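Local coordinates for heme utilization carrier protein (Escherichia coli O157:H7, PDB 6U9J) that probably carries heme in the cytosol and is linked to anaerobic heme degradation and its product anaerobilin, at residues L3-L7 against E28-P34; V57-V61 against M129-F133; N100-L106 against S118-K124; A105-R109 against F150-A154. One frame throughout, in Å; residues are numbered along the deposited sequence.

Interaction 1 (L3-L7 against E28-P34)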
# COMPACT_ATOMS: atom_id res chain seq x y z
N LEU A 3 15.32 19.22 19.36
CA LEU A 3 15.15 18.30 18.23
C LEU A 3 16.25 18.47 17.20
O LEU A 3 16.84 17.47 16.74
CB LEU A 3 13.77 18.51 17.60
CG LEU A 3 13.51 17.72 16.31
CD1 LEU A 3 13.56 16.23 16.56
CD2 LEU A 3 12.16 18.13 15.72
N GLN A 4 16.55 19.71 16.81
CA GLN A 4 17.56 19.92 15.78
C GLN A 4 18.94 19.49 16.27
O GLN A 4 19.70 18.87 15.53
CB GLN A 4 17.58 21.39 15.35
CG GLN A 4 18.14 21.57 13.94
CD GLN A 4 19.13 22.71 13.83
OE1 GLN A 4 19.02 23.72 14.53
NE2 GLN A 4 20.10 22.56 12.94
N GLU A 5 19.27 19.81 17.52
CA GLU A 5 20.54 19.36 18.08
C GLU A 5 20.62 17.84 18.10
O GLU A 5 21.65 17.26 17.75
CB GLU A 5 20.73 19.95 19.48
CG GLU A 5 20.72 21.47 19.51
CD GLU A 5 20.89 22.04 20.91
OE1 GLU A 5 21.30 23.22 21.03
OE2 GLU A 5 20.63 21.31 21.89
N PHE A 6 19.52 17.18 18.49
CA PHE A 6 19.50 15.73 18.51
C PHE A 6 19.75 15.14 17.12
O PHE A 6 20.43 14.12 16.99
CB PHE A 6 18.16 15.24 19.07
CG PHE A 6 18.01 13.74 19.06
CD1 PHE A 6 18.74 12.95 19.95
CD2 PHE A 6 17.14 13.11 18.19
CE1 PHE A 6 18.60 11.58 19.95
CE2 PHE A 6 17.00 11.74 18.18
CZ PHE A 6 17.73 10.97 19.06
N LEU A 7 19.21 15.77 16.08
CA LEU A 7 19.33 15.20 14.74
C LEU A 7 20.69 15.45 14.09
O LEU A 7 21.02 14.77 13.12
CB LEU A 7 18.22 15.75 13.83
CG LEU A 7 16.83 15.22 14.15
CD1 LEU A 7 15.77 15.92 13.29
CD2 LEU A 7 16.79 13.71 13.96
N GLU A 28 8.00 17.70 10.99
CA GLU A 28 8.87 18.56 11.79
C GLU A 28 10.24 17.92 12.01
O GLU A 28 11.26 18.62 11.99
CB GLU A 28 8.21 18.90 13.12
CG GLU A 28 8.87 20.09 13.81
CD GLU A 28 8.67 21.39 13.04
OE1 GLU A 28 9.60 22.23 13.05
OE2 GLU A 28 7.60 21.56 12.43
N VAL A 29 10.29 16.60 12.18
CA VAL A 29 11.58 15.91 12.27
C VAL A 29 12.35 16.08 10.97
O VAL A 29 13.54 16.41 10.97
CB VAL A 29 11.37 14.43 12.61
CG1 VAL A 29 12.70 13.65 12.49
CG2 VAL A 29 10.76 14.28 13.99
N VAL A 30 11.69 15.85 9.84
CA VAL A 30 12.38 15.91 8.56
C VAL A 30 12.94 17.31 8.31
O VAL A 30 14.04 17.46 7.76
CB VAL A 30 11.44 15.46 7.43
CG1 VAL A 30 11.98 15.89 6.08
CG2 VAL A 30 11.29 13.93 7.48
N ARG A 31 12.20 18.35 8.70
CA ARG A 31 12.68 19.72 8.51
C ARG A 31 13.98 19.97 9.25
O ARG A 31 14.80 20.77 8.80
CB ARG A 31 11.63 20.71 9.01
CG ARG A 31 10.40 20.82 8.14
CD ARG A 31 9.56 21.99 8.63
NE ARG A 31 8.29 22.08 7.93
CZ ARG A 31 8.13 22.68 6.75
NH1 ARG A 31 6.93 22.72 6.20
NH2 ARG A 31 9.17 23.23 6.13
N ASN A 32 14.18 19.30 10.38
CA ASN A 32 15.33 19.52 11.23
C ASN A 32 16.49 18.58 10.94
O ASN A 32 17.51 18.63 11.64
CB ASN A 32 14.91 19.42 12.70
CG ASN A 32 14.10 20.61 13.14
OD1 ASN A 32 14.65 21.68 13.40
ND2 ASN A 32 12.79 20.44 13.23
N LEU A 33 16.36 17.75 9.91
CA LEU A 33 17.47 16.90 9.49
C LEU A 33 18.60 17.74 8.92
O LEU A 33 18.38 18.85 8.41
CB LEU A 33 16.99 15.90 8.44
CG LEU A 33 16.15 14.72 8.93
CD1 LEU A 33 15.60 13.94 7.74
CD2 LEU A 33 16.97 13.83 9.85
N PRO A 34 19.84 17.25 8.98
CA PRO A 34 20.94 17.99 8.35
C PRO A 34 20.86 18.03 6.83
O PRO A 34 21.39 18.97 6.23
CB PRO A 34 22.20 17.24 8.82
CG PRO A 34 21.72 15.93 9.33
CD PRO A 34 20.32 16.13 9.81
O HOH W 1 19.98 18.97 12.38

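Interaction 2 (V57-V61 against M129-F133). With PO4 (phosphate ion), chain E.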
# COMPACT_ATOMS: atom_id res chain seq x y z
N VAL A 57 12.81 2.12 -9.00
CA VAL A 57 12.76 2.68 -7.66
C VAL A 57 11.85 1.79 -6.82
O VAL A 57 11.17 0.91 -7.33
CB VAL A 57 12.27 4.15 -7.66
CG1 VAL A 57 13.26 5.04 -8.42
CG2 VAL A 57 10.86 4.27 -8.25
N THR A 58 11.84 2.04 -5.51
CA THR A 58 10.96 1.33 -4.59
C THR A 58 9.93 2.29 -4.01
O THR A 58 10.28 3.24 -3.31
CB THR A 58 11.74 0.67 -3.46
OG1 THR A 58 12.73 -0.21 -4.03
CG2 THR A 58 10.80 -0.13 -2.56
N THR A 59 8.66 2.02 -4.29
CA THR A 59 7.54 2.79 -3.76
C THR A 59 6.93 2.03 -2.60
O THR A 59 6.67 0.83 -2.72
CB THR A 59 6.49 3.02 -4.85
OG1 THR A 59 7.09 3.69 -5.96
CG2 THR A 59 5.34 3.86 -4.31
N LEU A 60 6.73 2.71 -1.49
CA LEU A 60 6.32 2.08 -0.24
C LEU A 60 5.08 2.76 0.32
O LEU A 60 4.99 3.99 0.35
CB LEU A 60 7.49 2.13 0.78
CG LEU A 60 7.33 1.52 2.17
CD1 LEU A 60 8.66 0.94 2.64
CD2 LEU A 60 6.80 2.55 3.15
N VAL A 61 4.13 1.96 0.79
CA VAL A 61 3.02 2.47 1.59
C VAL A 61 3.00 1.70 2.91
O VAL A 61 3.24 0.49 2.94
CB VAL A 61 1.67 2.36 0.84
CG1 VAL A 61 1.32 0.91 0.56
CG2 VAL A 61 0.58 3.07 1.63
N MET A 129 2.16 9.92 3.57
CA MET A 129 1.18 9.16 2.81
C MET A 129 1.82 8.22 1.80
O MET A 129 1.17 7.26 1.37
CB MET A 129 0.17 10.08 2.10
CG MET A 129 0.68 11.45 1.70
SD MET A 129 -0.59 12.44 0.87
CE MET A 129 -0.68 11.42 -0.55
N LEU A 130 3.09 8.42 1.46
CA LEU A 130 3.75 7.59 0.47
C LEU A 130 5.23 7.87 0.57
O LEU A 130 5.62 8.97 0.95
CB LEU A 130 3.24 7.91 -0.94
CG LEU A 130 3.61 6.89 -2.01
CD1 LEU A 130 2.83 5.59 -1.82
CD2 LEU A 130 3.36 7.47 -3.39
N LYS A 131 6.05 6.86 0.27
CA LYS A 131 7.50 7.03 0.23
C LYS A 131 8.04 6.40 -1.05
O LYS A 131 7.54 5.37 -1.50
CB LYS A 131 8.19 6.37 1.45
CG LYS A 131 7.77 6.95 2.80
CD LYS A 131 8.63 6.39 3.93
CE LYS A 131 8.18 6.92 5.28
NZ LYS A 131 9.12 6.48 6.36
N ILE A 132 9.05 7.03 -1.64
CA ILE A 132 9.81 6.44 -2.74
C ILE A 132 11.27 6.42 -2.33
O ILE A 132 11.81 7.44 -1.90
CB ILE A 132 9.64 7.22 -4.05
CG1 ILE A 132 8.16 7.25 -4.47
CG2 ILE A 132 10.48 6.60 -5.16
CD1 ILE A 132 7.91 8.20 -5.62
N PHE A 133 11.92 5.26 -2.47
CA PHE A 133 13.33 5.07 -2.15
C PHE A 133 14.11 4.77 -3.41
O PHE A 133 13.65 4.03 -4.27
CB PHE A 133 13.52 3.92 -1.15
CG PHE A 133 12.99 4.21 0.21
CD1 PHE A 133 11.67 3.94 0.53
CD2 PHE A 133 13.83 4.75 1.18
CE1 PHE A 133 11.18 4.21 1.80
CE2 PHE A 133 13.34 5.02 2.46
CZ PHE A 133 12.02 4.75 2.77
P PO4 E . 15.57 -1.90 -6.33
O1 PO4 E . 14.39 -0.98 -6.58
O2 PO4 E . 15.09 -3.33 -6.22
O3 PO4 E . 16.56 -1.79 -7.47
O4 PO4 E . 16.27 -1.53 -5.04

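Interaction 3 (N100-L106 against S118-K124)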
# COMPACT_ATOMS: atom_id res chain seq x y z
N ASN A 100 -4.33 16.15 -1.32
CA ASN A 100 -4.12 16.04 0.11
C ASN A 100 -2.63 16.00 0.46
O ASN A 100 -2.29 15.98 1.64
CB ASN A 100 -4.82 14.78 0.65
CG ASN A 100 -6.25 15.05 1.07
OD1 ASN A 100 -6.64 16.18 1.30
ND2 ASN A 100 -7.03 13.98 1.19
N CYS A 101 -1.76 16.02 -0.55
CA CYS A 101 -0.32 16.12 -0.31
C CYS A 101 0.03 17.58 -0.13
O CYS A 101 -0.02 18.37 -1.09
CB CYS A 101 0.45 15.52 -1.48
SG CYS A 101 2.24 15.68 -1.23
N THR A 102 0.38 17.97 1.10
CA THR A 102 0.69 19.37 1.36
C THR A 102 2.19 19.67 1.38
O THR A 102 2.56 20.85 1.24
CB THR A 102 0.08 19.82 2.69
OG1 THR A 102 0.62 19.04 3.76
CG2 THR A 102 -1.45 19.66 2.67
N HIS A 103 3.05 18.66 1.54
CA HIS A 103 4.49 18.84 1.53
C HIS A 103 5.14 17.61 0.93
O HIS A 103 4.60 16.51 1.01
CB HIS A 103 5.09 19.08 2.93
CG HIS A 103 4.59 20.33 3.58
ND1 HIS A 103 3.49 20.35 4.40
CD2 HIS A 103 5.01 21.61 3.47
CE1 HIS A 103 3.26 21.59 4.80
NE2 HIS A 103 4.16 22.37 4.25
N ILE A 104 6.31 17.82 0.32
CA ILE A 104 7.16 16.77 -0.21
C ILE A 104 8.58 17.03 0.28
O ILE A 104 9.04 18.18 0.25
CB ILE A 104 7.12 16.72 -1.74
CG1 ILE A 104 5.68 16.52 -2.23
CG2 ILE A 104 8.08 15.63 -2.28
CD1 ILE A 104 5.52 16.78 -3.72
N ALA A 105 9.28 15.99 0.71
CA ALA A 105 10.67 16.15 1.13
C ALA A 105 11.57 15.19 0.38
O ALA A 105 11.21 14.04 0.14
CB ALA A 105 10.83 15.93 2.64
N LEU A 106 12.75 15.67 0.01
CA LEU A 106 13.84 14.82 -0.44
C LEU A 106 14.83 14.71 0.70
O LEU A 106 15.25 15.73 1.25
CB LEU A 106 14.52 15.38 -1.69
CG LEU A 106 13.87 15.01 -3.03
CD1 LEU A 106 12.47 15.59 -3.15
CD2 LEU A 106 14.73 15.45 -4.21
N SER A 118 15.57 9.28 -0.23
CA SER A 118 14.14 9.03 -0.26
C SER A 118 13.36 10.29 -0.57
O SER A 118 13.83 11.42 -0.37
CB SER A 118 13.65 8.46 1.09
OG SER A 118 13.86 9.39 2.13
N ILE A 119 12.14 10.08 -1.08
CA ILE A 119 11.15 11.14 -1.27
C ILE A 119 9.95 10.79 -0.41
O ILE A 119 9.41 9.69 -0.53
CB ILE A 119 10.75 11.26 -2.74
CG1 ILE A 119 11.99 11.55 -3.58
CG2 ILE A 119 9.66 12.34 -2.95
CD1 ILE A 119 11.76 11.39 -5.05
N LEU A 120 9.55 11.71 0.46
CA LEU A 120 8.41 11.52 1.35
C LEU A 120 7.31 12.47 0.94
O LEU A 120 7.55 13.67 0.75
CB LEU A 120 8.79 11.78 2.81
CG LEU A 120 9.22 10.57 3.63
CD1 LEU A 120 10.33 9.83 2.92
CD2 LEU A 120 9.68 11.03 5.00
N PHE A 121 6.10 11.94 0.81
CA PHE A 121 4.91 12.74 0.53
C PHE A 121 4.12 12.84 1.81
O PHE A 121 3.79 11.81 2.42
CB PHE A 121 4.06 12.10 -0.57
CG PHE A 121 4.77 11.94 -1.90
CD1 PHE A 121 5.65 10.88 -2.11
CD2 PHE A 121 4.56 12.84 -2.93
CE1 PHE A 121 6.31 10.73 -3.32
CE2 PHE A 121 5.20 12.70 -4.14
CZ PHE A 121 6.08 11.64 -4.34
N PHE A 122 3.81 14.06 2.24
CA PHE A 122 3.15 14.31 3.52
C PHE A 122 1.70 14.74 3.35
O PHE A 122 1.37 15.51 2.44
CB PHE A 122 3.87 15.40 4.31
CG PHE A 122 5.24 15.03 4.75
CD1 PHE A 122 6.33 15.27 3.94
CD2 PHE A 122 5.43 14.43 5.98
CE1 PHE A 122 7.61 14.93 4.35
CE2 PHE A 122 6.70 14.08 6.40
CZ PHE A 122 7.79 14.33 5.58
N ASN A 123 0.86 14.31 4.29
CA ASN A 123 -0.51 14.80 4.36
C ASN A 123 -0.55 16.04 5.26
O ASN A 123 0.47 16.50 5.78
CB ASN A 123 -1.47 13.70 4.84
CG ASN A 123 -1.13 13.18 6.23
OD1 ASN A 123 -0.63 13.90 7.09
ND2 ASN A 123 -1.42 11.91 6.46
N LYS A 124 -1.75 16.59 5.45
CA LYS A 124 -1.87 17.83 6.22
C LYS A 124 -1.61 17.65 7.71
O LYS A 124 -1.43 18.65 8.40
CB LYS A 124 -3.26 18.43 6.01
CG LYS A 124 -4.38 17.67 6.68
CD LYS A 124 -5.73 18.10 6.12
CE LYS A 124 -6.87 17.75 7.06
NZ LYS A 124 -7.00 16.28 7.27
O HOH W 2 -3.87 16.22 3.73
O HOH W 3 2.41 18.37 6.02

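Interaction 4 (A105-R109 against F150-A154)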
# COMPACT_ATOMS: atom_id res chain seq x y z
N ALA A 105 9.28 15.99 0.71
CA ALA A 105 10.67 16.15 1.13
C ALA A 105 11.57 15.19 0.38
O ALA A 105 11.21 14.04 0.14
CB ALA A 105 10.83 15.93 2.64
N LEU A 106 12.75 15.67 0.01
CA LEU A 106 13.84 14.82 -0.44
C LEU A 106 14.83 14.71 0.70
O LEU A 106 15.25 15.73 1.25
CB LEU A 106 14.52 15.38 -1.69
CG LEU A 106 13.87 15.01 -3.03
CD1 LEU A 106 12.47 15.59 -3.15
CD2 LEU A 106 14.73 15.45 -4.21
N ILE A 107 15.18 13.48 1.07
CA ILE A 107 16.00 13.21 2.25
C ILE A 107 17.18 12.32 1.89
O ILE A 107 17.03 11.33 1.17
CB ILE A 107 15.16 12.52 3.35
CG1 ILE A 107 14.01 13.43 3.78
CG2 ILE A 107 16.06 12.13 4.55
CD1 ILE A 107 12.90 12.70 4.50
N GLU A 108 18.35 12.66 2.43
CA GLU A 108 19.51 11.77 2.40
C GLU A 108 19.98 11.57 3.83
O GLU A 108 20.13 12.55 4.57
CB GLU A 108 20.64 12.34 1.54
CG GLU A 108 20.26 12.48 0.08
CD GLU A 108 21.35 13.19 -0.72
OE1 GLU A 108 21.20 14.40 -0.98
OE2 GLU A 108 22.34 12.52 -1.08
N ARG A 109 20.16 10.32 4.22
CA ARG A 109 20.69 10.04 5.55
C ARG A 109 21.24 8.63 5.58
O ARG A 109 21.11 7.86 4.63
CB ARG A 109 19.61 10.23 6.62
CG ARG A 109 18.42 9.29 6.44
CD ARG A 109 17.37 9.50 7.52
NE ARG A 109 17.90 9.17 8.84
CZ ARG A 109 17.49 8.15 9.60
NH1 ARG A 109 18.06 7.94 10.78
NH2 ARG A 109 16.51 7.36 9.19
N PHE A 150 18.67 12.36 -8.51
CA PHE A 150 18.04 12.84 -7.29
C PHE A 150 18.63 14.19 -6.86
O PHE A 150 17.90 15.12 -6.50
CB PHE A 150 18.19 11.74 -6.22
CG PHE A 150 17.71 12.10 -4.84
CD1 PHE A 150 18.55 12.76 -3.94
CD2 PHE A 150 16.48 11.65 -4.39
CE1 PHE A 150 18.11 13.04 -2.66
CE2 PHE A 150 16.04 11.93 -3.10
CZ PHE A 150 16.86 12.62 -2.24
N HIS A 151 19.96 14.31 -6.89
CA HIS A 151 20.59 15.58 -6.54
C HIS A 151 20.21 16.69 -7.51
O HIS A 151 20.04 17.85 -7.10
CB HIS A 151 22.10 15.42 -6.51
CG HIS A 151 22.60 14.67 -5.32
ND1 HIS A 151 23.71 13.87 -5.36
CD2 HIS A 151 22.12 14.61 -4.05
CE1 HIS A 151 23.91 13.34 -4.17
NE2 HIS A 151 22.97 13.77 -3.35
N THR A 152 20.08 16.36 -8.80
CA THR A 152 19.63 17.36 -9.77
C THR A 152 18.22 17.86 -9.45
O THR A 152 17.95 19.06 -9.52
CB THR A 152 19.70 16.77 -11.18
OG1 THR A 152 21.07 16.51 -11.50
CG2 THR A 152 19.12 17.73 -12.21
N LEU A 153 17.33 16.95 -9.06
CA LEU A 153 15.97 17.37 -8.71
C LEU A 153 15.97 18.23 -7.45
O LEU A 153 15.28 19.25 -7.40
CB LEU A 153 15.07 16.15 -8.52
CG LEU A 153 13.66 16.39 -7.97
CD1 LEU A 153 12.81 17.34 -8.86
CD2 LEU A 153 12.95 15.06 -7.78
N ALA A 154 16.75 17.84 -6.44
CA ALA A 154 16.78 18.64 -5.22
C ALA A 154 17.27 20.05 -5.50
O ALA A 154 16.73 21.02 -4.97
CB ALA A 154 17.66 17.96 -4.17

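Interaction 1 (L3-L7 against E28-P34)
Leu-7 CD1 sits 3.3 Å from the carbonyl O of Val-29 and close to the carbonyl O of Asn-32, so the methyl lies against the last turn of helix 26-31 where the chain leaves it. The same CD1 touches Val-29 CG1 at 3.9 Å, while the other branch, CD2, meets Leu-33 CD2 at 4.1 Å. One turn earlier Leu-3 points its CD2 at the amide nitrogen of Asn-32 (ND2, 3.5 Å), the two side chains crossing nearly at right angles. CG of Leu-3 stands opposite the backbone N (chi1 174°), which carries the branch toward Val-29. Asn-32 is wedged between the helices: its OD1 lies against CB and CG of Gln-4, and its CB against Leu-7 CD1. A bond within its own segment fixes the amide, from Asn-32 ND2 to Glu-28 O at 2.7 Å, bent at the hydrogen (148°) and with the donor tilted from the carbonyl plane. Short N-terminal helix 3-7 thus packs on the C-terminal end of helix 26-31 and the residues that follow it, leucine methyls against valine, asparagine and carbonyl groups, in the small helical group that flanks the antiparallel sheet. Polar linkage between the two backbones passes through a water, which donates to Asn-32 O at 2.6 Å and to Gln-4 O at 3.2 Å. Pro-34 CD rests against Leu-7 O. Further out, helix 15-22 backs the pair, with Tyr-22 against Leu-3, Ala-19 against Val-29 and Leu-15 against Leu-33, while Val-30 turns from helix 3-7 to strands 103-111 and 114-122.

Interaction 2 (V57-V61 against M129-F133)
Two neighbouring antiparallel strands of the six-stranded sheet meet here, with Thr-58/Phe-133 and Leu-60/Lys-131 as hydrogen-bonded pairs and Thr-59/Ile-132 as the non-hydrogen-bonded pair between them. The Thr-58 pair is bonded in both directions, Phe-133 N to Thr-58 O at 2.7 Å and Thr-58 N to Phe-133 O at 3.0 Å, both nearly straight. Leu-60 N to Lys-131 O (2.8 Å) and its return bond complete the ladder, and Thr-59 CA adds a CA-H...O contact to Lys-131 O.

On the face with Thr-59, that side chain lies alongside Ile-132, both pointing the same way. CG2 of Thr-59 touches Leu-130 CD1 at 3.9 Å, and Val-57 CG2 meets Ile-132 CG2. With CG opposite its backbone N (chi1 -166°), Leu-130 brings CD1 to 3.5 Å from Leu-60 O. The other face carries Leu-60, whose CD1 approaches Phe-133 CE1 obliquely at 4.2 Å, and Lys-131, whose extended chain ends in a salt bridge to Glu-16. At one end Thr-58 OG1 gives a weak hydrogen bond to O1 of a phosphate, probably from the crystallisation liquor, which Ser-71 also binds.

Met-129 and Leu-130 form a classic beta bulge opposite Phe-121 of strand 114-122. Strand 66-71 flanks the outer side of 56-62, strand 92-96 packs against Thr-59 and Leu-130, and Leu-68 of the second subunit touches the same two residues.

Interaction 3 (N100-L106 against S118-K124)
The Phe-122 ring presents its edge to the opposite strand: His-103 O and Ala-105 CB both lie in the ring plane, the methyl 3.8 Å from CE1. Phe-121, on the other face of the sheet, receives Cys-101 SG at its edge, 5.4 Å from the ring centroid and 86° off the normal, a Cys sulfur-aromatic contact. Beside it, Ile-104 points the same way as Phe-121 and sets its CG1 3.9 Å from Phe-121 CD2, obliquely to the ring. Ile-104 CG2 stands opposite the backbone N and meets Ile-119 CG2 at 3.7 Å. Strands 103-111 and 114-122 form a beta hairpin, in which Ala-105 and Leu-120 exchange two backbone bonds and Phe-122 N bonds His-103 O. Toward Thr-102, the bond from Thr-102 N to Phe-122 O (3.0 Å) is less straight, at 143°. Two waters stitch this end: one donates to Asn-100 O (2.6 Å) and accepts from Lys-124 N, while the other bonds Thr-102 OG1, His-103 ND1 and Asn-123 O. Asn-100 ND2 is held by Asp-65 of the second subunit. Helix 26-31 lies over Ala-105 and Phe-122, and helix 44-51 over Ile-119 and Phe-121.

Interaction 4 (A105-R109 against F150-A154)
Strand 105-109 and helix 150-154 run at 132° to each other, their axes 9.9 Å apart at closest approach. This is helix-on-sheet packing: the C-terminal helix 144-157 lies against the strand that the hairpin 103-111/114-122 opens with. Leu-106 and Phe-150 carry the apolar centre, their side chains sliding past each other in opposite directions. CD2 of Leu-106 stands over one face of the ring in a CH-pi contact, 4.1 Å from the centroid and displaced toward the rim, while its CB touches Phe-150 CZ at 3.7 Å. The same CD2 also meets Leu-153 CD2 (4.0 Å) and Ala-154 CB, so this one methyl touches three residues of the helix. Phe-150 reaches the strand because CG lies opposite the backbone N (chi1 175°), which sends the ring out toward Leu-106 and Glu-108. Phe-150 CZ lies 3.6 Å from Ile-107 O, set obliquely to the ring. Glu-108 runs past the ring in an extended chain, its CG 3.5 Å from Phe-150 CE1, and its carboxylate goes on to His-151, which is exposed. On the sheet edge away from 114-122, the backbones of Leu-106 and Glu-108 bond Thr-37 and Ser-35; Trp-54 packs on Leu-153. The polar end is a His-carboxylate hydrogen bond: His-151 NE2 donates to Glu-108 OE2 at 2.7 Å, meeting the syn side of the oxygen from 30° out of the carboxylate plane.

Interactions 2, 3 and 4 all use the six-stranded sheet, and interaction 1 packs on one of its faces, opposite the face under helix 144-157. Interactions 3 and 4 share Ala-105 and Leu-106; the helix of interaction 4 also reaches the second hairpin strand, Phe-150 CE2 lying 3.6 Å from Ser-118 O. Interaction 2 joins that hairpin where Ile-132 O comes 2.8 Å from Ile-119 N; the centres of interactions 2 and 3 are 11 Å apart, and both reach the second subunit. Interaction 1 meets the sheet through Val-30, its CG1 3.6 Å from Ala-105 CB. The phosphate lies at the Thr-58 end of interaction 2 and is no evidence of the heme site.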